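Local coordinates for protein 3-deoxy-manno-octulosonate cytidylyltransferase (Escherichia coli, PDB 1H7E) that catalyses the transfer of CMP from CTP to the eight-carbon sugar KDO, activating it for incorporation into bacterial lipopolysaccharide, at residues A[32-37]-A[46-51]. Numbering follows the deposited sequence.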
# COMPACT_ATOMS: atom_id res chain seq x y z
N HIS A 32 20.06 -26.36 12.18
CA HIS A 32 18.64 -26.50 12.50
C HIS A 32 17.78 -26.01 11.33
O HIS A 32 16.77 -26.64 10.98
CB HIS A 32 18.28 -25.68 13.75
CG HIS A 32 18.79 -26.28 15.02
ND1 HIS A 32 18.19 -27.38 15.61
CD2 HIS A 32 19.84 -25.95 15.80
CE1 HIS A 32 18.86 -27.69 16.71
NE2 HIS A 32 19.86 -26.84 16.85
N VAL A 33 18.19 -24.89 10.73
CA VAL A 33 17.46 -24.34 9.60
C VAL A 33 17.56 -25.29 8.41
O VAL A 33 16.56 -25.56 7.73
CB VAL A 33 17.98 -22.94 9.19
CG1 VAL A 33 17.21 -22.42 7.97
CG2 VAL A 33 17.83 -21.97 10.36
N TYR A 34 18.77 -25.80 8.18
CA TYR A 34 19.01 -26.73 7.09
C TYR A 34 18.16 -27.98 7.27
O TYR A 34 17.49 -28.41 6.33
CB TYR A 34 20.51 -27.10 7.01
CG TYR A 34 20.93 -27.71 5.68
CD1 TYR A 34 20.73 -29.07 5.42
CD2 TYR A 34 21.47 -26.92 4.67
CE1 TYR A 34 21.06 -29.63 4.18
CE2 TYR A 34 21.79 -27.47 3.43
CZ TYR A 34 21.58 -28.81 3.19
OH TYR A 34 21.88 -29.31 1.94
N GLU A 35 18.18 -28.53 8.48
CA GLU A 35 17.40 -29.74 8.77
C GLU A 35 15.90 -29.53 8.58
O GLU A 35 15.23 -30.41 8.05
CB GLU A 35 17.70 -30.26 10.17
CG GLU A 35 19.15 -30.69 10.35
CD GLU A 35 19.40 -31.37 11.69
OE1 GLU A 35 18.43 -31.66 12.41
OE2 GLU A 35 20.58 -31.63 12.01
N ARG A 36 15.37 -28.37 8.98
CA ARG A 36 13.94 -28.11 8.76
C ARG A 36 13.63 -27.92 7.28
O ARG A 36 12.61 -28.38 6.79
CB ARG A 36 13.45 -26.93 9.59
CG ARG A 36 13.13 -27.34 10.99
CD ARG A 36 13.51 -26.30 11.97
NE ARG A 36 13.40 -26.81 13.33
CZ ARG A 36 12.31 -26.72 14.09
NH1 ARG A 36 11.20 -26.15 13.64
NH2 ARG A 36 12.35 -27.20 15.33
N ALA A 37 14.55 -27.28 6.55
CA ALA A 37 14.38 -27.05 5.12
C ALA A 37 14.28 -28.38 4.36
O ALA A 37 13.51 -28.50 3.40
CB ALA A 37 15.55 -26.22 4.58
N VAL A 46 18.56 -28.05 -1.31
CA VAL A 46 18.66 -27.02 -0.29
C VAL A 46 20.11 -26.57 -0.26
O VAL A 46 21.03 -27.38 -0.15
CB VAL A 46 18.23 -27.54 1.10
CG1 VAL A 46 18.39 -26.44 2.14
CG2 VAL A 46 16.77 -28.00 1.06
N TRP A 47 20.30 -25.26 -0.39
CA TRP A 47 21.63 -24.64 -0.40
C TRP A 47 21.82 -23.54 0.63
O TRP A 47 20.91 -22.76 0.88
CB TRP A 47 21.87 -23.98 -1.75
CG TRP A 47 22.00 -24.92 -2.88
CD1 TRP A 47 20.98 -25.50 -3.60
CD2 TRP A 47 23.22 -25.37 -3.46
NE1 TRP A 47 21.51 -26.27 -4.61
CE2 TRP A 47 22.88 -26.21 -4.54
CE3 TRP A 47 24.57 -25.13 -3.17
CZ2 TRP A 47 23.86 -26.82 -5.34
CZ3 TRP A 47 25.54 -25.74 -3.96
CH2 TRP A 47 25.17 -26.57 -5.03
N VAL A 48 23.04 -23.40 1.13
CA VAL A 48 23.40 -22.33 2.06
C VAL A 48 24.30 -21.41 1.25
O VAL A 48 25.29 -21.86 0.65
CB VAL A 48 24.18 -22.85 3.29
CG1 VAL A 48 24.66 -21.69 4.14
CG2 VAL A 48 23.31 -23.77 4.13
N ALA A 49 23.92 -20.14 1.15
CA ALA A 49 24.67 -19.14 0.39
C ALA A 49 25.44 -18.32 1.41
O ALA A 49 24.85 -17.69 2.29
CB ALA A 49 23.72 -18.26 -0.42
N THR A 50 26.77 -18.34 1.31
CA THR A 50 27.58 -17.62 2.27
C THR A 50 28.74 -16.90 1.62
O THR A 50 29.06 -17.13 0.46
CB THR A 50 28.11 -18.57 3.36
OG1 THR A 50 28.77 -17.81 4.38
CG2 THR A 50 29.08 -19.56 2.79
N ASP A 51 29.31 -15.97 2.38
CA ASP A 51 30.46 -15.19 1.93
C ASP A 51 31.67 -15.45 2.85
O ASP A 51 32.74 -14.84 2.67
CB ASP A 51 30.13 -13.68 1.88
CG ASP A 51 29.69 -13.10 3.23
OD1 ASP A 51 29.50 -13.85 4.21
OD2 ASP A 51 29.52 -11.86 3.31
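One face of the Tyr34 ring rests on Val46, whose CG1 sits 4.1 Å from the ring centroid and 23° off the normal in a CH-pi contact, while Val48 CG2 meets the ring edge near its plane, 3.7 Å from Tyr34 CD2. The contact is the helix-on-sheet layer of a beta-alpha-beta crossover: helix 29-38 lies between strand 3-8, from which a loop and a short hairpin separate it, and the parallel neighbour strand 45-50, in the Rossmann-like, mostly parallel half of this GT-A-type cytidylyltransferase. Helix and strand segments run nearly antiparallel, at 154°, with axes 9.2 Å apart. Tyr34 CG stands trans to the backbone N (chi1 -163°), which carries the ring from the flank of the helix out over the strand. There its hydroxyl is hydrogen-bonded by the backbone N of Lys65 on the next strand, and Phe62 packs edge-to-face with the ring. A leucine in place of Tyr34 would probably leave the Lys65 N-H without this acceptor and open a gap above Val46. One turn along, Ala37 directs its CB toward the strand and also touches Ile5 of strand 3-8. Val46 CG1 is shared by both helix residues, lying 3.8 Å from Ala37 CB and 3.8 Å from Tyr34 CE2.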